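Long-range contacts in nitrogenase molybdenum-iron protein alpha chain (Clostridium pasteurianum, PDB 4WES), which forms, with the beta chain, the molybdenum-iron component of nitrogenase, which reduces dinitrogen to ammonia on an iron-molybdenum cluster: residues M299-D304 / A420-S425; A255-V260 / P280-N285; E332-K337 / E502-I507; N285-D290 / M352-S357. One frame throughout, in Å; residues are numbered along the deposited sequence.

Contact 1 (M299-D304 / A420-S425); sequences MAKCFD and AGVPLS
Lys301 and Cys302, in the last turn of helix 289-303, meet Val422 in the loop after helix 411-419, and Cys302 also nears Leu424. This is a helix-to-loop contact on the flank of a parallel alpha/beta domain, away from the cluster sites. Met299 begins the segment but turns its side chain to the sheet, onto Leu259 and Ile282. Lys301 is the first residue to touch the loop. Its chain is extended beyond CG, and its aliphatic part passes obliquely over one branch of Val422. The closest pair is Lys301 CD and Val422 CG2, 3.9 Å apart. Lys301 CB lies 4.2 Å from the same methyl. The end of the lysine runs on toward the end of helix 411-419, where NZ stays 4.4 Å from Ala420 O. Cys302 comes next. Its SG is anti to the carbonyl carbon (chi1 -69°) and packs against the other branch of Val422. Val422 therefore presents one methyl to each of two successive helix residues. Leu424 adds a more distant methyl, CD2, which lies 4.4 Å from Cys302 SG. Val422 and Leu424 also reach Ile282 of strand 281-283 and Leu417 of helix 411-419. The helix ends at Phe303, and Asp304 leaves it with positive phi. In the loop, Gly421 closes helix 411-419 with a Schellman motif, and Pro423 centres an inverse gamma turn. No hydrogen bond joins the two segments. The shortest contact between them is Cys302 SG to Val422 CG1, 3.7 Å.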
loop_
_atom_site.group_PDB
_atom_site.type_symbol
_atom_site.label_atom_id
_atom_site.label_comp_id
_atom_site.label_asym_id
_atom_site.label_seq_id
_atom_site.Cartn_x
_atom_site.Cartn_y
_atom_site.Cartn_z
ATOM N N MET A 299 -34.267 -37.140 -0.652
ATOM C CA MET A 299 -33.253 -38.130 -0.296
ATOM C C MET A 299 -33.799 -39.030 0.811
ATOM O O MET A 299 -33.676 -40.264 0.756
ATOM C CB MET A 299 -31.985 -37.456 0.204
ATOM C CG MET A 299 -31.230 -36.722 -0.864
ATOM S SD MET A 299 -29.824 -35.834 -0.176
ATOM C CE MET A 299 -28.790 -37.227 0.264
ATOM N N ALA A 300 -34.446 -38.450 1.824
ATOM C CA ALA A 300 -34.975 -39.230 2.933
ATOM C C ALA A 300 -36.071 -40.179 2.441
ATOM O O ALA A 300 -36.164 -41.317 2.890
ATOM C CB ALA A 300 -35.514 -38.320 4.019
ATOM N N LYS A 301 -36.886 -39.740 1.492
ATOM C CA LYS A 301 -37.895 -40.613 0.918
ATOM C C LYS A 301 -37.267 -41.822 0.217
ATOM O O LYS A 301 -37.770 -42.940 0.321
ATOM C CB LYS A 301 -38.795 -39.854 -0.047
ATOM C CG LYS A 301 -39.776 -38.917 0.646
ATOM C CD LYS A 301 -40.493 -37.976 -0.300
ATOM C CE LYS A 301 -41.297 -36.965 0.494
ATOM N NZ LYS A 301 -41.963 -35.986 -0.383
ATOM N N CYS A 302 -36.161 -41.590 -0.490
ATOM C CA CYS A 302 -35.490 -42.690 -1.187
ATOM C C CYS A 302 -34.935 -43.721 -0.223
ATOM O O CYS A 302 -35.063 -44.923 -0.472
ATOM C CB CYS A 302 -34.372 -42.154 -2.096
ATOM S SG CYS A 302 -34.918 -41.225 -3.535
ATOM N N PHE A 303 -34.299 -43.281 0.857
ATOM C CA PHE A 303 -33.700 -44.199 1.817
ATOM C C PHE A 303 -34.738 -44.857 2.732
ATOM O O PHE A 303 -34.549 -46.001 3.189
ATOM C CB PHE A 303 -32.591 -43.517 2.618
ATOM C CG PHE A 303 -31.290 -43.439 1.870
ATOM C CD1 PHE A 303 -30.995 -42.348 1.096
ATOM C CD2 PHE A 303 -30.374 -44.457 1.916
ATOM C CE1 PHE A 303 -29.813 -42.289 0.394
ATOM C CE2 PHE A 303 -29.190 -44.412 1.216
ATOM C CZ PHE A 303 -28.888 -43.306 0.451
ATOM N N ASP A 304 -35.830 -44.148 3.015
ATOM C CA ASP A 304 -36.895 -44.599 3.909
ATOM C C ASP A 304 -36.383 -45.298 5.166
ATOM O O ASP A 304 -36.781 -46.408 5.510
ATOM C CB ASP A 304 -37.857 -45.473 3.127
ATOM C CG ASP A 304 -39.177 -45.697 3.853
ATOM O OD1 ASP A 304 -39.549 -44.900 4.750
ATOM O OD2 ASP A 304 -39.833 -46.678 3.480
ATOM N N ALA A 420 -44.920 -39.879 -6.093
ATOM C CA ALA A 420 -44.857 -39.004 -4.929
ATOM C C ALA A 420 -44.017 -37.729 -5.146
ATOM O O ALA A 420 -43.879 -36.942 -4.225
ATOM C CB ALA A 420 -44.355 -39.781 -3.723
ATOM N N GLY A 421 -43.460 -37.535 -6.343
ATOM C CA GLY A 421 -42.761 -36.297 -6.692
ATOM C C GLY A 421 -41.240 -36.363 -6.605
ATOM O O GLY A 421 -40.572 -35.341 -6.800
ATOM N N VAL A 422 -40.666 -37.537 -6.354
ATOM C CA VAL A 422 -39.226 -37.628 -6.238
ATOM C C VAL A 422 -38.652 -37.714 -7.653
ATOM O O VAL A 422 -39.118 -38.541 -8.449
ATOM C CB VAL A 422 -38.843 -38.870 -5.413
ATOM C CG1 VAL A 422 -37.336 -39.031 -5.343
ATOM C CG2 VAL A 422 -39.433 -38.794 -4.010
ATOM N N PRO A 423 -37.655 -36.867 -7.982
ATOM C CA PRO A 423 -37.181 -36.748 -9.368
ATOM C C PRO A 423 -36.125 -37.815 -9.692
ATOM O O PRO A 423 -34.964 -37.510 -10.009
ATOM C CB PRO A 423 -36.606 -35.341 -9.414
ATOM C CG PRO A 423 -36.094 -35.123 -8.016
ATOM C CD PRO A 423 -37.108 -35.803 -7.117
ATOM N N LEU A 424 -36.540 -39.083 -9.563
ATOM C CA LEU A 424 -35.683 -40.208 -9.921
ATOM C C LEU A 424 -35.471 -40.237 -11.439
ATOM O O LEU A 424 -36.422 -40.329 -12.216
ATOM C CB LEU A 424 -36.282 -41.522 -9.417
ATOM C CG LEU A 424 -36.012 -41.847 -7.960
ATOM C CD1 LEU A 424 -37.009 -42.827 -7.413
ATOM C CD2 LEU A 424 -34.600 -42.393 -7.775
ATOM N N SER A 425 -34.211 -40.180 -11.828
ATOM C CA SER A 425 -33.807 -40.200 -13.238
ATOM C C SER A 425 -34.613 -39.226 -14.063
ATOM O O SER A 425 -34.993 -39.521 -15.177
ATOM C CB SER A 425 -33.893 -41.639 -13.774
ATOM O OG SER A 425 -33.158 -42.492 -12.900
#

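Contact 2 (A255-V260 / P280-N285); sequences ADLNLV and PWIKCN
The indole of Trp281 is met by Val260, whose CG2 approaches the six-membered ring obliquely, 3.5 Å from CE3. The same methyl lies farther from CD2 and CZ3, so CE3 is its nearest ring atom. Helix 263-277 adds Ala270 and Glu274 to the surroundings of the indole. This is the parallel strand pair of a beta-alpha-beta unit: strand 257-260, helix 263-277, strand 281-283. The axes of the two short strand segments come within 4.7 Å. The strands carry Asn258, Val260, Trp281 and Lys283 on the helix 263-277 side. Leu259 and Ile282 point to the other face, toward Met299 of helix 289-303. There the two side chains lie side by side, with Leu259 CD2 3.7 Å from Ile282 CG1. The side chains of Leu257 and Pro280 cross at about a right angle, with Leu257 CD1 near Pro280 CG. Asn258 OD1 accepts from Asn211 ND2 of strand 209-215, while the Asn258 backbone pairs with strand 281-283. Asn258 N donates to Pro280 O at 3.0 Å, and Asn258 O accepts from Ile282 N. Val260 N then donates to Ile282 O at 2.9 Å. Two residues on in the chain, Cys262 is a ligand of the iron-molybdenum cluster, so the strand leads directly to that site. Val260 O is gripped twice, from opposite faces of its plane. Cys284 N stands above the plane at 2.9 Å, and Lys283 NZ, which also donates to Cys284 O, is 3.2 Å away.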
loop_
_atom_site.group_PDB
_atom_site.type_symbol
_atom_site.label_atom_id
_atom_site.label_comp_id
_atom_site.label_asym_id
_atom_site.label_seq_id
_atom_site.Cartn_x
_atom_site.Cartn_y
_atom_site.Cartn_z
ATOM N N ALA A 255 -21.820 -46.398 -3.936
ATOM C CA ALA A 255 -22.881 -45.544 -3.434
ATOM C C ALA A 255 -24.210 -46.171 -3.740
ATOM O O ALA A 255 -24.339 -46.946 -4.680
ATOM C CB ALA A 255 -22.831 -44.142 -4.036
ATOM N N ASP A 256 -25.220 -45.791 -2.963
ATOM C CA ASP A 256 -26.594 -46.188 -3.246
ATOM C C ASP A 256 -27.448 -45.162 -3.965
ATOM O O ASP A 256 -28.472 -45.533 -4.518
ATOM C CB ASP A 256 -27.294 -46.585 -1.952
ATOM C CG ASP A 256 -26.875 -47.952 -1.494
ATOM O OD1 ASP A 256 -26.420 -48.756 -2.338
ATOM O OD2 ASP A 256 -26.947 -48.227 -0.313
ATOM N N LEU A 257 -27.023 -43.887 -3.969
ATOM C CA LEU A 257 -27.819 -42.874 -4.634
ATOM C C LEU A 257 -26.914 -41.781 -5.147
ATOM O O LEU A 257 -26.090 -41.250 -4.394
ATOM C CB LEU A 257 -28.863 -42.281 -3.656
ATOM C CG LEU A 257 -29.858 -41.257 -4.240
ATOM C CD1 LEU A 257 -30.773 -41.892 -5.282
ATOM C CD2 LEU A 257 -30.654 -40.671 -3.089
ATOM N N ASN A 258 -27.091 -41.444 -6.431
ATOM C CA ASN A 258 -26.412 -40.300 -7.038
ATOM C C ASN A 258 -27.325 -39.071 -7.001
ATOM O O ASN A 258 -28.518 -39.156 -7.327
ATOM C CB ASN A 258 -26.060 -40.609 -8.497
ATOM C CG ASN A 258 -24.783 -41.400 -8.647
ATOM O OD1 ASN A 258 -23.834 -41.165 -7.911
ATOM N ND2 ASN A 258 -24.715 -42.231 -9.690
ATOM N N LEU A 259 -26.751 -37.943 -6.603
ATOM C CA LEU A 259 -27.460 -36.667 -6.549
ATOM C C LEU A 259 -26.906 -35.799 -7.689
ATOM O O LEU A 259 -25.736 -35.476 -7.677
ATOM C CB LEU A 259 -27.237 -35.986 -5.221
ATOM C CG LEU A 259 -27.416 -36.814 -3.951
ATOM C CD1 LEU A 259 -27.114 -35.984 -2.716
ATOM C CD2 LEU A 259 -28.767 -37.459 -3.852
ATOM N N VAL A 260 -27.739 -35.346 -8.598
ATOM C CA VAL A 260 -27.274 -34.583 -9.751
ATOM C C VAL A 260 -27.570 -33.103 -9.548
ATOM O O VAL A 260 -28.726 -32.675 -9.631
ATOM C CB VAL A 260 -27.904 -35.125 -11.045
ATOM C CG1 VAL A 260 -27.601 -34.237 -12.235
ATOM C CG2 VAL A 260 -27.429 -36.550 -11.320
ATOM N N PRO A 280 -29.345 -45.616 -8.834
ATOM C CA PRO A 280 -30.300 -44.592 -9.273
ATOM C C PRO A 280 -29.754 -43.209 -9.034
ATOM O O PRO A 280 -28.831 -43.005 -8.245
ATOM C CB PRO A 280 -31.520 -44.866 -8.397
ATOM C CG PRO A 280 -30.962 -45.476 -7.160
ATOM C CD PRO A 280 -29.750 -46.250 -7.568
ATOM N N TRP A 281 -30.344 -42.237 -9.717
ATOM C CA TRP A 281 -30.010 -40.839 -9.460
ATOM C C TRP A 281 -31.272 -40.024 -9.285
ATOM O O TRP A 281 -32.321 -40.368 -9.817
ATOM C CB TRP A 281 -29.129 -40.247 -10.539
ATOM C CG TRP A 281 -29.644 -40.163 -11.954
ATOM C CD1 TRP A 281 -29.573 -41.140 -12.911
ATOM C CD2 TRP A 281 -30.268 -39.036 -12.580
ATOM N NE1 TRP A 281 -30.060 -40.668 -14.106
ATOM C CE2 TRP A 281 -30.497 -39.378 -13.925
ATOM C CE3 TRP A 281 -30.631 -37.758 -12.136
ATOM C CZ2 TRP A 281 -31.102 -38.504 -14.825
ATOM C CZ3 TRP A 281 -31.209 -36.899 -13.027
ATOM C CH2 TRP A 281 -31.411 -37.264 -14.355
ATOM N N ILE A 282 -31.156 -38.942 -8.510
ATOM C CA ILE A 282 -32.200 -37.945 -8.430
ATOM C C ILE A 282 -31.593 -36.617 -8.771
ATOM O O ILE A 282 -30.432 -36.330 -8.475
ATOM C CB ILE A 282 -32.881 -37.847 -7.042
ATOM C CG1 ILE A 282 -31.876 -37.589 -5.911
ATOM C CG2 ILE A 282 -33.712 -39.064 -6.759
ATOM C CD1 ILE A 282 -32.554 -37.145 -4.632
ATOM N N LYS A 283 -32.386 -35.766 -9.434
ATOM C CA LYS A 283 -31.987 -34.366 -9.518
ATOM C C LYS A 283 -32.019 -33.758 -8.145
ATOM O O LYS A 283 -32.942 -33.977 -7.391
ATOM C CB LYS A 283 -32.932 -33.620 -10.467
ATOM C CG LYS A 283 -32.505 -32.175 -10.775
ATOM C CD LYS A 283 -31.259 -32.141 -11.653
ATOM C CE LYS A 283 -30.676 -30.743 -11.826
ATOM N NZ LYS A 283 -30.290 -30.083 -10.550
ATOM N N CYS A 284 -30.972 -33.037 -7.789
ATOM C CA CYS A 284 -30.920 -32.309 -6.518
ATOM C C CYS A 284 -30.700 -30.817 -6.793
ATOM O O CYS A 284 -30.284 -30.418 -7.880
ATOM C CB CYS A 284 -29.787 -32.805 -5.614
ATOM S SG CYS A 284 -28.103 -32.542 -6.233
ATOM N N ASN A 285 -30.973 -30.004 -5.782
ATOM C CA ASN A 285 -30.569 -28.608 -5.847
ATOM C C ASN A 285 -30.280 -28.125 -4.449
ATOM O O ASN A 285 -31.187 -27.852 -3.662
ATOM C CB ASN A 285 -31.641 -27.742 -6.497
ATOM C CG ASN A 285 -31.160 -26.316 -6.626
ATOM O OD1 ASN A 285 -29.976 -26.060 -6.514
ATOM N ND2 ASN A 285 -32.069 -25.383 -6.889
#

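Contact 3 (E332-K337 / E502-I507); sequences EKLQGK and ELVNGI
Leu334, in the last turn of helix 306-334, sets its two methyls and its CG against three residues of helix 492-507. Two helices of the alpha/beta fold meet here, each near its C-terminal end. The tight part is all apolar. Leu334 CD1 meets Leu503 CD2 at 3.7 Å, and Leu334 CD2 meets Ile507 CG1 at 3.9 Å. Between these, Leu334 CG rests on Val504 CG2, 4.0 Å away. The leucine crosses all three partners obliquely. Leu503 CG, anti to the backbone N (chi1 -175°), stands where CD2 can reach Leu334 CD1. Met460 of strand 460-462 packs on both Leu503 and Ile507.

The looser side belongs to two partly exposed lysines, each with less surface in the contact than the buried Leu334. Lys333 touches Val504 CG2 only through CB, at 4.0 Å. The type II turn from Leu334 to Lys337 brings the second lysine back to the helix. Lys337 and Ile507 slide past each other in opposite directions. No hydrogen bond joins the segments, but Lys333 O accepts one from Tyr508, just beyond them. On the lysine side the closest atoms are Lys337 CE and Ile507 CG2, 3.9 Å apart.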
loop_
_atom_site.group_PDB
_atom_site.type_symbol
_atom_site.label_atom_id
_atom_site.label_comp_id
_atom_site.label_asym_id
_atom_site.label_seq_id
_atom_site.Cartn_x
_atom_site.Cartn_y
_atom_site.Cartn_z
ATOM N N GLU A 332 -37.114 -8.410 3.199
ATOM C CA GLU A 332 -37.448 -7.017 3.460
ATOM C C GLU A 332 -36.731 -6.085 2.467
ATOM O O GLU A 332 -37.318 -5.134 1.941
ATOM C CB GLU A 332 -37.104 -6.627 4.903
ATOM C CG GLU A 332 -37.593 -5.238 5.287
ATOM C CD GLU A 332 -36.680 -4.492 6.248
ATOM O OE1 GLU A 332 -36.052 -5.099 7.152
ATOM O OE2 GLU A 332 -36.610 -3.258 6.097
ATOM N N LYS A 333 -35.453 -6.346 2.258
ATOM C CA LYS A 333 -34.621 -5.445 1.486
ATOM C C LYS A 333 -34.731 -5.611 -0.019
ATOM O O LYS A 333 -34.388 -4.684 -0.783
ATOM C CB LYS A 333 -33.165 -5.598 1.921
ATOM C CG LYS A 333 -32.897 -5.138 3.344
ATOM C CD LYS A 333 -33.149 -3.653 3.544
ATOM C CE LYS A 333 -32.641 -3.192 4.901
ATOM N NZ LYS A 333 -32.714 -1.710 5.077
ATOM N N LEU A 334 -35.188 -6.789 -0.477
ATOM C CA LEU A 334 -35.158 -7.106 -1.899
ATOM C C LEU A 334 -36.518 -7.327 -2.521
ATOM O O LEU A 334 -36.625 -7.320 -3.750
ATOM C CB LEU A 334 -34.276 -8.328 -2.167
ATOM C CG LEU A 334 -32.832 -8.182 -1.733
ATOM C CD1 LEU A 334 -32.172 -9.559 -1.804
ATOM C CD2 LEU A 334 -32.106 -7.152 -2.574
ATOM N N GLN A 335 -37.563 -7.506 -1.723
ATOM C CA GLN A 335 -38.811 -7.886 -2.326
ATOM C C GLN A 335 -39.314 -6.803 -3.279
ATOM O O GLN A 335 -39.174 -5.599 -3.033
ATOM C CB GLN A 335 -39.875 -8.297 -1.320
ATOM C CG GLN A 335 -40.321 -7.197 -0.446
ATOM C CD GLN A 335 -41.260 -7.710 0.653
ATOM O OE1 GLN A 335 -41.907 -8.756 0.509
ATOM N NE2 GLN A 335 -41.324 -6.987 1.747
ATOM N N GLY A 336 -39.928 -7.260 -4.359
ATOM C CA GLY A 336 -40.455 -6.349 -5.375
ATOM C C GLY A 336 -39.499 -5.957 -6.441
ATOM O O GLY A 336 -39.883 -5.224 -7.364
ATOM N N LYS A 337 -38.261 -6.402 -6.354
ATOM C CA LYS A 337 -37.287 -6.114 -7.388
ATOM C C LYS A 337 -37.320 -7.184 -8.464
ATOM O O LYS A 337 -37.884 -8.268 -8.275
ATOM C CB LYS A 337 -35.914 -6.008 -6.750
ATOM C CG LYS A 337 -35.859 -4.851 -5.785
ATOM C CD LYS A 337 -34.549 -4.697 -5.112
ATOM C CE LYS A 337 -34.582 -3.673 -4.029
ATOM N NZ LYS A 337 -34.770 -2.322 -4.604
ATOM N N GLU A 502 -24.439 -10.366 0.281
ATOM C CA GLU A 502 -23.750 -9.784 -0.841
ATOM C C GLU A 502 -24.714 -9.067 -1.782
ATOM O O GLU A 502 -24.380 -8.016 -2.369
ATOM C CB GLU A 502 -22.908 -10.833 -1.566
ATOM C CG GLU A 502 -21.664 -11.209 -0.781
ATOM C CD GLU A 502 -20.601 -10.116 -0.706
ATOM O OE1 GLU A 502 -20.539 -9.317 -1.601
ATOM O OE2 GLU A 502 -19.788 -10.169 0.236
ATOM N N LEU A 503 -25.885 -9.646 -1.995
ATOM C CA LEU A 503 -26.864 -9.091 -2.900
ATOM C C LEU A 503 -27.433 -7.784 -2.362
ATOM O O LEU A 503 -27.496 -6.765 -3.084
ATOM C CB LEU A 503 -27.945 -10.102 -3.208
ATOM C CG LEU A 503 -28.974 -9.650 -4.264
ATOM C CD1 LEU A 503 -28.311 -9.176 -5.528
ATOM C CD2 LEU A 503 -29.927 -10.805 -4.527
ATOM N N VAL A 504 -27.835 -7.788 -1.102
ATOM C CA VAL A 504 -28.303 -6.548 -0.455
ATOM C C VAL A 504 -27.200 -5.508 -0.501
ATOM O O VAL A 504 -27.433 -4.337 -0.864
ATOM C CB VAL A 504 -28.738 -6.836 1.008
ATOM C CG1 VAL A 504 -29.009 -5.516 1.730
ATOM C CG2 VAL A 504 -29.933 -7.726 1.024
ATOM N N ASN A 505 -25.965 -5.885 -0.163
ATOM C CA ASN A 505 -24.877 -4.922 -0.190
ATOM C C ASN A 505 -24.715 -4.300 -1.588
ATOM O O ASN A 505 -24.387 -3.115 -1.729
ATOM C CB ASN A 505 -23.568 -5.575 0.258
ATOM C CG ASN A 505 -23.492 -5.813 1.741
ATOM O OD1 ASN A 505 -24.385 -5.418 2.473
ATOM N ND2 ASN A 505 -22.399 -6.438 2.189
ATOM N N GLY A 506 -24.876 -5.119 -2.634
ATOM C CA GLY A 506 -24.778 -4.608 -3.987
ATOM C C GLY A 506 -25.862 -3.607 -4.329
ATOM O O GLY A 506 -25.583 -2.528 -4.872
ATOM N N ILE A 507 -27.113 -3.941 -4.010
ATOM C CA ILE A 507 -28.220 -3.089 -4.363
ATOM C C ILE A 507 -28.125 -1.743 -3.667
ATOM O O ILE A 507 -28.447 -0.723 -4.273
ATOM C CB ILE A 507 -29.563 -3.775 -4.007
ATOM C CG1 ILE A 507 -29.859 -4.969 -4.918
ATOM C CG2 ILE A 507 -30.735 -2.799 -4.009
ATOM C CD1 ILE A 507 -30.179 -4.647 -6.368
#

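Contact 4 (N285-D290 / M352-S357); sequences NFIGVD and MNMLKS
Asn353 of helix 352-357 reaches across to Ile287, Gly288 and Asp290, at the loop that leads from strand 281-283 into helix 289-303. Its CB points toward that loop. CG lies between the backbone N and the carbonyl carbon (chi1 78°) and comes within 3.7 Å of Ile287 O. At the tip, ND2 donates to Ile287 O at 2.9 Å, with an N-H...O angle of 165°. The acceptor lies close to the amide plane. ND2 also faces Asn285 ND2, tip to tip, at 3.3 Å. These are two donors and do not bond; the amide planes stand 84° apart. Asn285 ND2 instead donates to Thr350 O, while its OD1 closes an Asx turn with Ile287 N. The other tip atom of Asn353, OD1, faces the start of helix 289-303, where Gly288 is the N-cap residue. It lies 3.5 Å from Gly288 CA and makes a weak bond to Gly291 N. One water donates to OD1 and accepts from Asp290 N. Two further waters donate to the carboxylate of Asp290; one of them also donates to Asn353 O.

In one conformer of Ile287, its CG2 lies 3.7 Å from Met354 CE. The side chain of Ile287 is about 7 Å from the bound iron-molybdenum cluster. Gly288 has no side chain, and the backbones pass close here, with Gly288 CA and Met354 CA 4.4 Å apart. The amide of Asn353 thus uses both ends: its N-H ties the loop to helix 352-357, and its oxygen, partly through water, serves amides of the first turn of helix 289-303.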
loop_
_atom_site.group_PDB
_atom_site.type_symbol
_atom_site.label_atom_id
_atom_site.label_comp_id
_atom_site.label_asym_id
_atom_site.label_seq_id
_atom_site.Cartn_x
_atom_site.Cartn_y
_atom_site.Cartn_z
ATOM N N ASN A 285 -30.973 -30.004 -5.782
ATOM C CA ASN A 285 -30.569 -28.608 -5.847
ATOM C C ASN A 285 -30.280 -28.125 -4.449
ATOM O O ASN A 285 -31.187 -27.852 -3.662
ATOM C CB ASN A 285 -31.641 -27.742 -6.497
ATOM C CG ASN A 285 -31.160 -26.316 -6.626
ATOM O OD1 ASN A 285 -29.976 -26.060 -6.514
ATOM N ND2 ASN A 285 -32.069 -25.383 -6.889
ATOM N N PHE A 286 -28.994 -27.978 -4.164
ATOM C CA PHE A 286 -28.545 -27.507 -2.860
ATOM C C PHE A 286 -28.416 -25.976 -2.791
ATOM O O PHE A 286 -27.822 -25.460 -1.856
ATOM C CB PHE A 286 -27.220 -28.165 -2.465
ATOM C CG PHE A 286 -27.358 -29.604 -2.084
ATOM C CD1 PHE A 286 -27.064 -30.627 -2.982
ATOM C CD2 PHE A 286 -27.752 -29.944 -0.809
ATOM C CE1 PHE A 286 -27.213 -31.953 -2.593
ATOM C CE2 PHE A 286 -27.874 -31.269 -0.435
ATOM C CZ PHE A 286 -27.603 -32.270 -1.333
ATOM N N ILE A 287 -29.013 -25.252 -3.745
ATOM C CA ILE A 287 -28.989 -23.797 -3.698
ATOM C C ILE A 287 -30.386 -23.264 -3.342
ATOM O O ILE A 287 -31.397 -23.639 -3.955
ATOM C CB ILE A 287 -28.485 -23.247 -5.035
ATOM C CG1 ILE A 287 -27.086 -23.802 -5.313
ATOM C CG2 ILE A 287 -28.437 -21.737 -4.993
ATOM C CD1 ILE A 287 -26.648 -23.791 -6.754
ATOM N N GLY A 288 -30.435 -22.435 -2.303
ATOM C CA GLY A 288 -31.662 -21.868 -1.798
ATOM C C GLY A 288 -32.299 -22.709 -0.735
ATOM O O GLY A 288 -32.281 -23.941 -0.815
ATOM N N VAL A 289 -32.940 -22.086 0.236
ATOM C CA VAL A 289 -33.592 -22.857 1.311
ATOM C C VAL A 289 -34.585 -23.839 0.718
ATOM O O VAL A 289 -34.613 -25.017 1.092
ATOM C CB VAL A 289 -34.325 -21.919 2.289
ATOM C CG1 VAL A 289 -35.137 -22.703 3.304
ATOM C CG2 VAL A 289 -33.334 -21.037 3.040
ATOM N N ASP A 290 -35.462 -23.374 -0.173
ATOM C CA ASP A 290 -36.490 -24.290 -0.680
ATOM C C ASP A 290 -35.874 -25.445 -1.456
ATOM O O ASP A 290 -36.317 -26.591 -1.347
ATOM C CB ASP A 290 -37.532 -23.551 -1.533
ATOM C CG ASP A 290 -38.425 -22.625 -0.741
ATOM O OD1 ASP A 290 -38.497 -22.724 0.480
ATOM O OD2 ASP A 290 -39.086 -21.794 -1.366
ATOM N N MET A 352 -32.954 -19.816 -9.047
ATOM C CA MET A 352 -34.271 -19.174 -9.112
ATOM C C MET A 352 -35.038 -19.251 -7.805
ATOM O O MET A 352 -35.711 -18.274 -7.427
ATOM C CB MET A 352 -35.100 -19.803 -10.227
ATOM C CG MET A 352 -34.685 -19.289 -11.593
ATOM S SD MET A 352 -35.626 -20.053 -12.918
ATOM C CE MET A 352 -35.111 -19.020 -14.287
ATOM N N ASN A 353 -35.022 -20.399 -7.115
ATOM C CA ASN A 353 -35.862 -20.505 -5.933
ATOM C C ASN A 353 -35.408 -19.581 -4.801
ATOM O O ASN A 353 -36.234 -19.089 -4.039
ATOM C CB ASN A 353 -35.999 -21.955 -5.450
ATOM C CG ASN A 353 -34.784 -22.472 -4.670
ATOM O OD1 ASN A 353 -34.682 -22.288 -3.463
ATOM N ND2 ASN A 353 -33.862 -23.112 -5.349
ATOM N N MET A 354 -34.098 -19.310 -4.748
ATOM C CA MET A 354 -33.561 -18.409 -3.745
ATOM C C MET A 354 -34.052 -16.991 -4.031
ATOM O O MET A 354 -34.564 -16.293 -3.139
ATOM C CB MET A 354 -32.040 -18.504 -3.735
ATOM C CG MET A 354 -31.422 -17.610 -2.683
ATOM S SD MET A 354 -29.853 -18.169 -2.058
ATOM C CE MET A 354 -28.892 -18.395 -3.561
ATOM N N LEU A 355 -33.932 -16.545 -5.278
ATOM C CA LEU A 355 -34.447 -15.218 -5.634
ATOM C C LEU A 355 -35.937 -15.097 -5.340
ATOM O O LEU A 355 -36.392 -14.076 -4.801
ATOM C CB LEU A 355 -34.159 -14.917 -7.094
ATOM C CG LEU A 355 -32.671 -14.739 -7.416
ATOM C CD1 LEU A 355 -32.475 -14.531 -8.902
ATOM C CD2 LEU A 355 -32.050 -13.591 -6.650
ATOM N N LYS A 356 -36.696 -16.144 -5.666
ATOM C CA LYS A 356 -38.131 -16.081 -5.434
ATOM C C LYS A 356 -38.438 -15.958 -3.938
ATOM O O LYS A 356 -39.314 -15.183 -3.550
ATOM C CB LYS A 356 -38.818 -17.317 -5.999
ATOM C CG LYS A 356 -40.335 -17.232 -5.926
ATOM C CD LYS A 356 -41.015 -18.365 -6.667
ATOM C CE LYS A 356 -42.533 -18.274 -6.524
ATOM N NZ LYS A 356 -43.145 -19.529 -7.034
ATOM N N SER A 357 -37.714 -16.687 -3.097
ATOM C CA SER A 357 -37.892 -16.559 -1.664
ATOM C C SER A 357 -37.574 -15.169 -1.135
ATOM O O SER A 357 -38.211 -14.716 -0.169
ATOM C CB SER A 357 -37.043 -17.582 -0.907
ATOM O OG SER A 357 -37.491 -18.897 -1.148
HETATM O O HOH W 1 -32.002 -21.100 -5.532
HETATM O O HOH W 2 -35.493 -20.728 -1.366
HETATM O O HOH W 3 -38.765 -20.329 -3.596
HETATM O O HOH W 4 -38.710 -20.193 1.495
#

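In the fold
Contact 2 is the buried one, and contacts 1, 3 and 4 are partly buried. Contacts 1 and 4 use opposite ends of helix 289-303, its last turn and its start. Contacts 2 and 4 share Asn285, where the edge strand runs on toward that helix. Contact 1 leans on contact 2: Leu424 packs on Ile282, and the 420-425 loop probably makes backbone bonds to strand 281-283. Contact 4 touches contact 3 where Leu355 meets Leu503. The chemistry follows the setting. Backbone bonds dominate within the sheet, and apolar contacts join helix ends to their neighbours in contacts 1 and 3. Contact 4 combines a side-chain amide with bridging waters.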